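Local coordinates for protein superoxide dismutase (Porphyromonas gingivalis, PDB 1UES) that destroys toxic superoxide radicals by dismutating them to oxygen and hydrogen peroxide, cycling the oxidation state of one manganese or iron ion in each subunit, at residues H3-L8 / K30-Y35; I44-E49 / G62-N67; G91-A96 / G132-E137; N144-R147 / N151-L154. The protein carries 1 engineered substitution. One frame throughout, in Å; residues are numbered along the deposited sequence.

Contact 1 of 4, residues H3-L8 / K30-Y35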
loop_
_atom_site.group_PDB
_atom_site.type_symbol
_atom_site.label_atom_id
_atom_site.label_comp_id
_atom_site.label_asym_id
_atom_site.label_seq_id
_atom_site.Cartn_x
_atom_site.Cartn_y
_atom_site.Cartn_z
ATOM N N HIS A 3 22.574 -8.252 6.681
ATOM C CA HIS A 3 21.397 -9.052 6.426
ATOM C C HIS A 3 21.381 -9.406 4.948
ATOM O O HIS A 3 21.742 -8.614 4.087
ATOM C CB HIS A 3 20.145 -8.319 6.884
ATOM C CG HIS A 3 20.146 -8.045 8.354
ATOM N ND1 HIS A 3 19.589 -8.910 9.268
ATOM C CD2 HIS A 3 20.717 -7.052 9.076
ATOM C CE1 HIS A 3 19.814 -8.461 10.492
ATOM N NE2 HIS A 3 20.498 -7.334 10.401
ATOM N N GLU A 4 20.972 -10.632 4.687
ATOM C CA GLU A 4 20.958 -11.209 3.363
ATOM C C GLU A 4 19.619 -11.216 2.645
ATOM O O GLU A 4 18.567 -11.177 3.271
ATOM C CB GLU A 4 21.405 -12.680 3.464
ATOM C CG GLU A 4 22.527 -13.016 4.470
ATOM C CD GLU A 4 22.159 -12.884 5.980
ATOM O OE1 GLU A 4 23.120 -12.938 6.804
ATOM O OE2 GLU A 4 20.960 -12.731 6.356
ATOM N N LEU A 5 19.696 -11.260 1.321
ATOM C CA LEU A 5 18.505 -11.428 0.499
ATOM C C LEU A 5 18.402 -12.973 0.479
ATOM O O LEU A 5 19.284 -13.670 -0.031
ATOM C CB LEU A 5 18.719 -10.906 -0.929
ATOM C CG LEU A 5 17.577 -11.263 -1.902
ATOM C CD1 LEU A 5 16.236 -10.778 -1.353
ATOM C CD2 LEU A 5 17.847 -10.655 -3.290
ATOM N N ILE A 6 17.342 -13.520 1.037
ATOM C CA ILE A 6 17.222 -14.964 1.070
ATOM C C ILE A 6 17.180 -15.633 -0.312
ATOM O O ILE A 6 16.708 -15.080 -1.296
ATOM C CB ILE A 6 15.997 -15.415 1.879
ATOM C CG1 ILE A 6 14.720 -14.817 1.278
ATOM C CG2 ILE A 6 16.153 -14.991 3.334
ATOM C CD1 ILE A 6 13.514 -15.564 1.673
ATOM N N SER A 7 17.729 -16.832 -0.373
ATOM C CA SER A 7 17.720 -17.581 -1.616
ATOM C C SER A 7 16.405 -18.344 -1.522
ATOM O O SER A 7 16.059 -18.815 -0.454
ATOM C CB SER A 7 18.906 -18.541 -1.641
ATOM O OG SER A 7 18.768 -19.459 -0.576
ATOM N N LEU A 8 15.659 -18.436 -2.619
ATOM C CA LEU A 8 14.374 -19.136 -2.601
ATOM C C LEU A 8 14.575 -20.641 -2.631
ATOM O O LEU A 8 15.488 -21.126 -3.288
ATOM C CB LEU A 8 13.522 -18.709 -3.788
ATOM C CG LEU A 8 13.132 -17.241 -3.762
ATOM C CD1 LEU A 8 12.491 -16.922 -5.083
ATOM C CD2 LEU A 8 12.169 -16.952 -2.596
ATOM N N LYS A 30 13.461 -7.421 -6.244
ATOM C CA LYS A 30 13.592 -5.976 -6.123
ATOM C C LYS A 30 13.084 -5.423 -4.794
ATOM O O LYS A 30 13.824 -4.730 -4.099
ATOM C CB LYS A 30 12.871 -5.290 -7.284
ATOM C CG LYS A 30 13.485 -5.660 -8.637
ATOM C CD LYS A 30 14.923 -5.147 -8.704
ATOM C CE LYS A 30 15.506 -5.226 -10.133
ATOM N NZ LYS A 30 16.467 -6.355 -10.230
ATOM N N HIS A 31 11.828 -5.705 -4.441
ATOM C CA HIS A 31 11.309 -5.200 -3.165
ATOM C C HIS A 31 12.065 -5.708 -1.963
ATOM O O HIS A 31 12.479 -4.914 -1.096
ATOM C CB HIS A 31 9.846 -5.581 -2.983
ATOM C CG HIS A 31 8.922 -4.829 -3.876
ATOM N ND1 HIS A 31 8.319 -3.650 -3.509
ATOM C CD2 HIS A 31 8.478 -5.109 -5.125
ATOM C CE1 HIS A 31 7.538 -3.238 -4.490
ATOM N NE2 HIS A 31 7.619 -4.099 -5.483
ATOM N N LEU A 32 12.206 -7.028 -1.855
ATOM C CA LEU A 32 12.920 -7.560 -0.705
ATOM C C LEU A 32 14.383 -7.122 -0.693
ATOM O O LEU A 32 14.927 -6.787 0.351
ATOM C CB LEU A 32 12.786 -9.075 -0.633
ATOM C CG LEU A 32 13.416 -9.792 0.572
ATOM C CD1 LEU A 32 12.969 -9.139 1.906
ATOM C CD2 LEU A 32 12.974 -11.248 0.553
ATOM N N LYS A 33 15.034 -7.113 -1.846
ATOM C CA LYS A 33 16.400 -6.634 -1.898
ATOM C C LYS A 33 16.474 -5.191 -1.347
ATOM O O LYS A 33 17.387 -4.836 -0.590
ATOM C CB LYS A 33 16.891 -6.691 -3.350
ATOM C CG LYS A 33 18.290 -6.121 -3.560
ATOM C CD LYS A 33 18.329 -5.164 -4.768
ATOM C CE LYS A 33 17.522 -3.870 -4.556
ATOM N NZ LYS A 33 16.309 -3.694 -5.416
ATOM N N THR A 34 15.517 -4.340 -1.716
ATOM C CA THR A 34 15.521 -2.967 -1.234
ATOM C C THR A 34 15.349 -2.895 0.290
ATOM O O THR A 34 16.018 -2.088 0.967
ATOM C CB THR A 34 14.404 -2.146 -1.927
ATOM O OG1 THR A 34 14.708 -2.037 -3.324
ATOM C CG2 THR A 34 14.297 -0.775 -1.352
ATOM N N TYR A 35 14.471 -3.742 0.832
ATOM C CA TYR A 35 14.247 -3.765 2.278
ATOM C C TYR A 35 15.526 -4.159 3.008
ATOM O O TYR A 35 15.863 -3.564 4.044
ATOM C CB TYR A 35 13.154 -4.775 2.653
ATOM C CG TYR A 35 11.775 -4.294 2.302
ATOM C CD1 TYR A 35 11.359 -3.008 2.670
ATOM C CD2 TYR A 35 10.889 -5.098 1.586
ATOM C CE1 TYR A 35 10.087 -2.536 2.341
ATOM C CE2 TYR A 35 9.610 -4.620 1.253
ATOM C CZ TYR A 35 9.226 -3.356 1.633
ATOM O OH TYR A 35 7.971 -2.872 1.362
#

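Contact 2 of 4, residues I44-E49 / G62-N67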
loop_
_atom_site.group_PDB
_atom_site.type_symbol
_atom_site.label_atom_id
_atom_site.label_comp_id
_atom_site.label_asym_id
_atom_site.label_seq_id
_atom_site.Cartn_x
_atom_site.Cartn_y
_atom_site.Cartn_z
ATOM N N ILE A 44 23.462 0.834 10.854
ATOM C CA ILE A 44 24.827 1.262 11.145
ATOM C C ILE A 44 24.769 2.431 12.141
ATOM O O ILE A 44 24.057 3.422 11.915
ATOM C CB ILE A 44 25.540 1.755 9.866
ATOM C CG1 ILE A 44 25.733 0.589 8.902
ATOM C CG2 ILE A 44 26.866 2.421 10.232
ATOM C CD1 ILE A 44 26.027 1.031 7.490
ATOM N N GLY A 45 25.510 2.315 13.238
ATOM C CA GLY A 45 25.541 3.392 14.215
ATOM C C GLY A 45 24.429 3.346 15.239
ATOM O O GLY A 45 24.256 4.292 16.003
ATOM N N THR A 46 23.661 2.255 15.247
ATOM C CA THR A 46 22.580 2.107 16.215
ATOM C C THR A 46 22.839 0.881 17.088
ATOM O O THR A 46 23.775 0.122 16.857
ATOM C CB THR A 46 21.240 1.866 15.509
ATOM O OG1 THR A 46 21.222 0.526 15.010
ATOM C CG2 THR A 46 21.033 2.837 14.381
ATOM N N GLU A 47 21.988 0.668 18.093
ATOM C CA GLU A 47 22.134 -0.498 18.968
ATOM C C GLU A 47 21.824 -1.832 18.266
ATOM O O GLU A 47 21.987 -2.911 18.853
ATOM C CB GLU A 47 21.207 -0.350 20.183
ATOM C CG GLU A 47 19.725 -0.516 19.836
ATOM C CD GLU A 47 18.818 0.047 20.912
ATOM O OE1 GLU A 47 18.770 1.283 21.047
ATOM O OE2 GLU A 47 18.162 -0.748 21.613
ATOM N N PHE A 48 21.375 -1.766 17.013
ATOM C CA PHE A 48 21.035 -2.966 16.257
ATOM C C PHE A 48 22.130 -3.420 15.293
ATOM O O PHE A 48 21.928 -4.357 14.516
ATOM C CB PHE A 48 19.754 -2.725 15.472
ATOM C CG PHE A 48 18.592 -2.349 16.333
ATOM C CD1 PHE A 48 18.064 -3.274 17.234
ATOM C CD2 PHE A 48 18.042 -1.074 16.264
ATOM C CE1 PHE A 48 16.997 -2.932 18.059
ATOM C CE2 PHE A 48 16.963 -0.718 17.093
ATOM C CZ PHE A 48 16.445 -1.652 17.990
ATOM N N GLU A 49 23.288 -2.772 15.370
ATOM C CA GLU A 49 24.417 -3.087 14.504
ATOM C C GLU A 49 24.739 -4.559 14.413
ATOM O O GLU A 49 24.973 -5.088 13.316
ATOM C CB GLU A 49 25.669 -2.359 14.992
ATOM C CG GLU A 49 25.723 -0.936 14.594
ATOM C CD GLU A 49 27.082 -0.309 14.860
ATOM O OE1 GLU A 49 27.800 -0.733 15.810
ATOM O OE2 GLU A 49 27.435 0.620 14.110
ATOM N N GLY A 62 10.360 3.262 13.889
ATOM C CA GLY A 62 10.600 4.072 12.711
ATOM C C GLY A 62 11.038 3.356 11.435
ATOM O O GLY A 62 10.534 2.282 11.124
ATOM N N GLY A 63 11.990 3.961 10.723
ATOM C CA GLY A 63 12.484 3.409 9.466
ATOM C C GLY A 63 13.150 2.052 9.625
ATOM O O GLY A 63 13.025 1.179 8.757
ATOM N N ILE A 64 13.893 1.891 10.716
ATOM C CA ILE A 64 14.557 0.632 10.989
ATOM C C ILE A 64 13.503 -0.447 11.154
ATOM O O ILE A 64 13.604 -1.503 10.524
ATOM C CB ILE A 64 15.450 0.743 12.238
ATOM C CG1 ILE A 64 16.660 1.591 11.874
ATOM C CG2 ILE A 64 15.893 -0.638 12.700
ATOM C CD1 ILE A 64 17.550 1.945 13.059
ATOM N N PHE A 65 12.466 -0.173 11.941
ATOM C CA PHE A 65 11.445 -1.174 12.098
ATOM C C PHE A 65 10.762 -1.476 10.766
ATOM O O PHE A 65 10.501 -2.627 10.474
ATOM C CB PHE A 65 10.355 -0.773 13.081
ATOM C CG PHE A 65 9.242 -1.782 13.145
ATOM C CD1 PHE A 65 9.421 -2.993 13.818
ATOM C CD2 PHE A 65 8.053 -1.580 12.453
ATOM C CE1 PHE A 65 8.433 -3.981 13.786
ATOM C CE2 PHE A 65 7.070 -2.558 12.423
ATOM C CZ PHE A 65 7.261 -3.764 13.088
ATOM N N ASN A 66 10.447 -0.447 9.983
ATOM C CA ASN A 66 9.770 -0.685 8.698
ATOM C C ASN A 66 10.557 -1.636 7.802
ATOM O O ASN A 66 9.978 -2.535 7.156
ATOM C CB ASN A 66 9.506 0.654 7.967
ATOM C CG ASN A 66 8.436 1.491 8.655
ATOM O OD1 ASN A 66 7.634 0.959 9.424
ATOM N ND2 ASN A 66 8.424 2.815 8.392
ATOM N N ASN A 67 11.880 -1.485 7.766
ATOM C CA ASN A 67 12.641 -2.372 6.905
ATOM C C ASN A 67 12.889 -3.726 7.531
ATOM O O ASN A 67 12.875 -4.730 6.843
ATOM C CB ASN A 67 13.940 -1.702 6.471
ATOM C CG ASN A 67 13.684 -0.554 5.523
ATOM O OD1 ASN A 67 13.345 -0.776 4.349
ATOM N ND2 ASN A 67 13.851 0.678 6.001
#

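Contact 3 of 4, residues G91-A96 / G132-E137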
loop_
_atom_site.group_PDB
_atom_site.type_symbol
_atom_site.label_atom_id
_atom_site.label_comp_id
_atom_site.label_asym_id
_atom_site.label_seq_id
_atom_site.Cartn_x
_atom_site.Cartn_y
_atom_site.Cartn_z
ATOM N N GLY A 91 -1.789 -32.886 11.757
ATOM C CA GLY A 91 -1.060 -32.880 13.010
ATOM C C GLY A 91 -1.676 -31.968 14.050
ATOM O O GLY A 91 -2.891 -31.737 14.066
ATOM N N LYS A 92 -0.834 -31.420 14.915
ATOM C CA LYS A 92 -1.324 -30.548 15.966
ATOM C C LYS A 92 -1.892 -29.250 15.405
ATOM O O LYS A 92 -2.876 -28.717 15.924
ATOM C CB LYS A 92 -0.213 -30.233 16.953
ATOM C CG LYS A 92 1.044 -29.776 16.287
ATOM C CD LYS A 92 2.226 -29.994 17.193
ATOM C CE LYS A 92 2.622 -28.688 17.870
ATOM N NZ LYS A 92 4.111 -28.549 17.924
ATOM N N LEU A 93 -1.268 -28.724 14.361
ATOM C CA LEU A 93 -1.787 -27.487 13.787
ATOM C C LEU A 93 -3.168 -27.739 13.199
ATOM O O LEU A 93 -4.100 -26.967 13.429
ATOM C CB LEU A 93 -0.848 -26.945 12.706
ATOM C CG LEU A 93 -1.352 -25.610 12.146
ATOM C CD1 LEU A 93 -1.588 -24.610 13.262
ATOM C CD2 LEU A 93 -0.321 -25.086 11.159
ATOM N N GLY A 94 -3.310 -28.818 12.438
ATOM C CA GLY A 94 -4.608 -29.125 11.859
ATOM C C GLY A 94 -5.682 -29.253 12.927
ATOM O O GLY A 94 -6.778 -28.713 12.790
ATOM N N GLU A 95 -5.369 -29.967 14.005
ATOM C CA GLU A 95 -6.317 -30.136 15.094
ATOM C C GLU A 95 -6.577 -28.820 15.836
ATOM O O GLU A 95 -7.701 -28.570 16.273
ATOM C CB GLU A 95 -5.814 -31.211 16.066
ATOM C CG GLU A 95 -5.547 -32.568 15.401
ATOM C CD GLU A 95 -6.817 -33.370 15.110
ATOM O OE1 GLU A 95 -7.371 -33.259 13.987
ATOM O OE2 GLU A 95 -7.264 -34.127 16.003
ATOM N N ALA A 96 -5.549 -27.979 15.962
ATOM C CA ALA A 96 -5.688 -26.697 16.643
ATOM C C ALA A 96 -6.614 -25.785 15.836
ATOM O O ALA A 96 -7.425 -25.064 16.396
ATOM C CB ALA A 96 -4.317 -26.032 16.828
ATOM N N GLY A 132 -0.203 -22.415 22.338
ATOM C CA GLY A 132 -0.783 -22.924 21.110
ATOM C C GLY A 132 -2.080 -22.251 20.695
ATOM O O GLY A 132 -2.689 -22.665 19.720
ATOM N N LYS A 133 -2.514 -21.226 21.418
ATOM C CA LYS A 133 -3.757 -20.557 21.053
ATOM C C LYS A 133 -3.488 -19.773 19.782
ATOM O O LYS A 133 -2.492 -19.051 19.700
ATOM C CB LYS A 133 -4.228 -19.611 22.151
ATOM C CG LYS A 133 -5.626 -19.048 21.854
ATOM C CD LYS A 133 -5.838 -17.691 22.481
ATOM C CE LYS A 133 -7.274 -17.541 22.995
ATOM N NZ LYS A 133 -7.932 -18.872 23.097
ATOM N N LEU A 134 -4.381 -19.923 18.805
ATOM C CA LEU A 134 -4.234 -19.277 17.515
ATOM C C LEU A 134 -5.032 -17.999 17.427
ATOM O O LEU A 134 -6.102 -17.870 18.034
ATOM C CB LEU A 134 -4.704 -20.214 16.397
ATOM C CG LEU A 134 -4.067 -21.603 16.298
ATOM C CD1 LEU A 134 -4.872 -22.479 15.310
ATOM C CD2 LEU A 134 -2.603 -21.454 15.821
ATOM N N SER A 135 -4.514 -17.062 16.647
ATOM C CA SER A 135 -5.199 -15.802 16.424
ATOM C C SER A 135 -4.918 -15.333 15.022
ATOM O O SER A 135 -3.886 -15.665 14.442
ATOM C CB SER A 135 -4.720 -14.726 17.400
ATOM O OG SER A 135 -3.323 -14.468 17.272
ATOM N N ILE A 136 -5.850 -14.571 14.473
ATOM C CA ILE A 136 -5.644 -13.993 13.154
ATOM C C ILE A 136 -5.321 -12.542 13.479
ATOM O O ILE A 136 -6.094 -11.858 14.155
ATOM C CB ILE A 136 -6.901 -14.093 12.291
ATOM C CG1 ILE A 136 -7.213 -15.573 12.041
ATOM C CG2 ILE A 136 -6.712 -13.277 11.008
ATOM C CD1 ILE A 136 -8.326 -15.843 11.094
ATOM N N GLU A 137 -4.150 -12.092 13.043
ATOM C CA GLU A 137 -3.699 -10.732 13.309
ATOM C C GLU A 137 -3.637 -9.910 12.032
ATOM O O GLU A 137 -3.104 -10.363 11.034
ATOM C CB GLU A 137 -2.300 -10.759 13.940
ATOM C CG GLU A 137 -2.168 -11.652 15.152
ATOM C CD GLU A 137 -2.774 -11.035 16.402
ATOM O OE1 GLU A 137 -2.951 -9.789 16.440
ATOM O OE2 GLU A 137 -3.061 -11.795 17.347
#

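Contact 4 of 4, residues N144-R147 / N151-L154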
loop_
_atom_site.group_PDB
_atom_site.type_symbol
_atom_site.label_atom_id
_atom_site.label_comp_id
_atom_site.label_asym_id
_atom_site.label_seq_id
_atom_site.Cartn_x
_atom_site.Cartn_y
_atom_site.Cartn_z
ATOM N N ASN A 144 4.371 -7.294 12.375
ATOM C CA ASN A 144 4.639 -8.713 12.506
ATOM C C ASN A 144 4.303 -9.114 13.948
ATOM O O ASN A 144 4.654 -8.401 14.877
ATOM C CB ASN A 144 6.111 -8.987 12.186
ATOM C CG ASN A 144 6.428 -10.460 12.175
ATOM O OD1 ASN A 144 6.625 -11.091 11.110
ATOM N ND2 ASN A 144 6.472 -11.031 13.346
ATOM N N PRO A 145 3.641 -10.269 14.146
ATOM C CA PRO A 145 3.239 -10.796 15.462
ATOM C C PRO A 145 4.354 -10.846 16.483
ATOM O O PRO A 145 4.096 -10.801 17.690
ATOM C CB PRO A 145 2.727 -12.196 15.153
ATOM C CG PRO A 145 2.246 -12.111 13.760
ATOM C CD PRO A 145 3.215 -11.168 13.064
ATOM N N VAL A 146 5.587 -10.962 16.012
ATOM C CA VAL A 146 6.705 -10.999 16.943
ATOM C C VAL A 146 6.803 -9.718 17.754
ATOM O O VAL A 146 7.374 -9.699 18.845
ATOM C CB VAL A 146 8.081 -11.272 16.246
ATOM C CG1 VAL A 146 7.978 -12.468 15.369
ATOM C CG2 VAL A 146 8.546 -10.057 15.470
ATOM N N ARG A 147 6.252 -8.626 17.243
ATOM C CA ARG A 147 6.330 -7.387 18.002
ATOM C C ARG A 147 5.412 -7.465 19.234
ATOM O O ARG A 147 5.478 -6.608 20.114
ATOM C CB ARG A 147 5.943 -6.191 17.120
ATOM C CG ARG A 147 6.679 -4.896 17.460
ATOM C CD ARG A 147 6.137 -3.733 16.630
ATOM N NE ARG A 147 7.097 -2.629 16.522
ATOM C CZ ARG A 147 6.794 -1.419 16.068
ATOM N NH1 ARG A 147 5.551 -1.144 15.675
ATOM N NH2 ARG A 147 7.733 -0.482 16.001
ATOM N N ASN A 151 3.973 -16.030 18.008
ATOM C CA ASN A 151 4.686 -16.859 17.057
ATOM C C ASN A 151 4.053 -16.743 15.679
ATOM O O ASN A 151 2.919 -17.151 15.499
ATOM C CB ASN A 151 4.607 -18.316 17.501
ATOM C CG ASN A 151 5.525 -19.194 16.735
ATOM O OD1 ASN A 151 6.683 -18.841 16.511
ATOM N ND2 ASN A 151 5.036 -20.359 16.328
ATOM N N PRO A 152 4.796 -16.233 14.678
ATOM C CA PRO A 152 4.243 -16.089 13.318
ATOM C C PRO A 152 4.203 -17.404 12.543
ATOM O O PRO A 152 5.256 -17.965 12.247
ATOM C CB PRO A 152 5.177 -15.066 12.670
ATOM C CG PRO A 152 6.513 -15.334 13.336
ATOM C CD PRO A 152 6.189 -15.764 14.767
ATOM N N LEU A 153 3.014 -17.870 12.162
ATOM C CA LEU A 153 2.891 -19.152 11.473
ATOM C C LEU A 153 2.671 -19.103 9.979
ATOM O O LEU A 153 3.344 -19.791 9.222
ATOM C CB LEU A 153 1.763 -19.985 12.081
ATOM C CG LEU A 153 1.722 -20.058 13.601
ATOM C CD1 LEU A 153 0.544 -20.923 14.012
ATOM C CD2 LEU A 153 3.022 -20.673 14.116
ATOM N N LEU A 154 1.709 -18.288 9.557
ATOM C CA LEU A 154 1.381 -18.189 8.153
ATOM C C LEU A 154 0.970 -16.753 7.836
ATOM O O LEU A 154 0.211 -16.150 8.580
ATOM C CB LEU A 154 0.210 -19.137 7.834
ATOM C CG LEU A 154 -0.508 -18.892 6.511
ATOM C CD1 LEU A 154 0.392 -19.393 5.375
ATOM C CD2 LEU A 154 -1.896 -19.605 6.502
#

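Contact 1 of 4, residues H3-L8 / K30-Y35
Leu-5 and Ile-6 lie on the extended N-terminal arm of the alpha-hairpin domain, and they pack on Leu-32 of helix 21-42, the first long helix of the hairpin and the one that supplies the metal ligand His-27. Leu-5 makes the larger part of the contact: its CD1 slants across Leu-32 and comes 3.6 Å from CG, with CD2 of Leu-32 only slightly farther. The torsion of Leu-5 (chi1 171°) swings CG away from its own backbone N and carries the isobutyl group in toward the helix. Ile-6 crosses Leu-32 nearly at a right angle, CG1 resting 4.0 Å from CD2. Branched aliphatic groups suit this place because they interlock without leaving a polar atom to satisfy. Lys-33, at the margin, offers Leu-5 its CB, 4.1 Å from Leu-5 CD2, while the chain bends away along the helix until NZ gives a hydrogen bond to Lys-30 O (3.0 Å). That bond falls on an in-plane lone pair of an oxygen already taken by Thr-34 N in the helix. Leu-32 also touches the metal ligand His-74, about 4 Å away between side chains, which places Leu-32 in the second shell of the metal site, with the N-terminal arm packed on it. Helix 62-79 borders the contact further, with Ile-6 against Asn-75 and Leu-8 against Phe-78, while Leu-5 and Leu-8 both lean on His-28 of helix 21-42.

Contact 2 of 4, residues I44-E49 / G62-N67
Thr-46 and Phe-48 meet Ile-64 in a small apolar contact between the loop that leaves helix 21-42 and the N-terminal part of helix 62-79, at the end of the alpha-hairpin remote from the metal. Thr-46 and Ile-64 reach toward each other tip to tip, CG2 of the threonine 3.8 Å from CD1 of the isoleucine. The other branch of Ile-64 serves Phe-48: CG2, held opposite the backbone N while CG1 lies beside it (chi1 -72°), approaches ring atom CD2 obliquely at 4.2 Å. A beta-branched residue thus touches two partners with two arms. One face of the Phe-48 ring is covered by its neighbour in the turn, Glu-47 CG, 3.8 Å above the ring centre.

The loop is braced by its own polar groups. Thr-46 turns its methyl to Ile-64 and its hydroxyl back to the chain, where OG1 accepts from Phe-48 N at 3.0 Å and also bonds to Ile-43 O. Glu-49 OE2 takes Gly-45 N at 2.7 Å on its anti side, somewhat out of the carboxylate plane; Gly-45 has a positive phi, which glycine tolerates easily. Within the helix, Asn-67 ND2 and Asn-67 N both reach Gly-63 O, from opposite faces of that carbonyl. Leu-42, Ile-43 and Ile-56 also lie against Ile-64. The arrangement sets an ST turn, overlapping the type I turn of Thr-46 to Glu-49, against helix 62-79, the second long helix of the N-terminal alpha-hairpin, with helix 53-59 between them in sequence.

Contact 3 of 4, residues G91-A96 / G132-E137
Leu-134 holds CG beside its backbone N (chi1 -56°), whereas Leu-93 has swung CG round to the far side of its own N (chi1 -177°), and these two choices bring their methyl ends together between strand and helix. The two side chains cross at about a right angle, with Leu-93 CD1 4.2 Å from Leu-134 CD2. The other methyl of Leu-134 lies against Ala-96, its CD1 3.9 Å from the alanine CB and 3.8 Å from the carbonyl carbon of the same residue. Alanine suits this turn of helix 91-101: its short side chain lets the leucine approach the helix backbone itself, while the longer leucine at 93 spans the wider distance one turn earlier.

Just before the strand, Gly-132 adopts a positive phi (86°), a conformation in which a side chain would press on the preceding carbonyl; its O bonds to the hydroxyl of Tyr-191. Beyond the contact, Ser-135 OG donates to Glu-137 OE2 at 2.7 Å, on the anti lone pair, linking two residues two apart along the strand. Tyr-191, at the C-terminus, borders Leu-93, Ala-96 and Leu-134 together, and its O also receives Lys-92 NZ. Ile-97 and Gln-100 continue the helix surface under Leu-134, and Ile-136 meets Phe-107 and Phe-111 of helix 104-116. Strand 134-140 thus lies at one margin of the antiparallel sheet, paired with strand 122-128 and packed on helix 91-101.

Contact 4 of 4, residues N144-R147 / N151-L154
The 3-10 segment that begins at Pro-145 brings Pro-145 CA within 5.8 Å of Pro-152 CA and Val-146 CA within 6.2 Å of Asn-151 CA, so the loop after strand 134-140 lies against the beginning of strand 151-157. Pro-152 is the centre of the contact. Its ring points its CB, CG and CD atoms at the turn: Val-146 CG1 crosses obliquely and sits 3.8 Å from CD and equally near CG, while Pro-145 CG lies 4.3 Å from CB. Val-146 places CG1 opposite its carbonyl carbon (chi1 -51°), which turns that methyl to the proline. The turn itself is tied by Arg-147 N to Asn-144 O at 2.9 Å.

Trp-125 of strand 122-128 covers Asn-144, Pro-145 and Pro-152, and Leu-72 and Leu-76 of helix 62-79 approach from the hairpin domain. Further along, Leu-153 and Leu-154 both face Leu-126, forming a classic beta bulge; Leu-153 O is also bonded by Arg-190 NH1. Leu-153 turns to the other side of the strand, toward Val-187 and Tyr-191.

Proline suits both sides because its ring is stiff, giving a surface of fixed shape, and because it has no N-H: neither Pro-145 nor Pro-152 brings one that would need an acceptor where the two pack. The contact therefore probably rests on shape and the burial of apolar surface, while the backbone bond within the turn and the pairing with strand 122-128 hold the two segments in shape.

The four contacts follow one another along the chain, contacts 1 and 2 in the alpha-hairpin domain and contacts 3 and 4 in the C-terminal domain. Contact 1 is nearest the active site, Leu-32 about 7 Å by side chain from the manganese ion; Asn-144 of contact 4 is about 12 Å from it. Tyr-35 CD1 packs at 3.4 Å on Asn-67 OD1, joining contacts 1 and 2. Between the domains, Phe-65 of contact 2 meets Arg-147 of contact 4 in a cation-pi pair. Leu-134 CD2 and Leu-153 CD1, 3.7 Å apart, join contacts 3 and 4. Contacts 1 and 3 lie on opposite sides of the chain's centre, their own centres 29 Å apart.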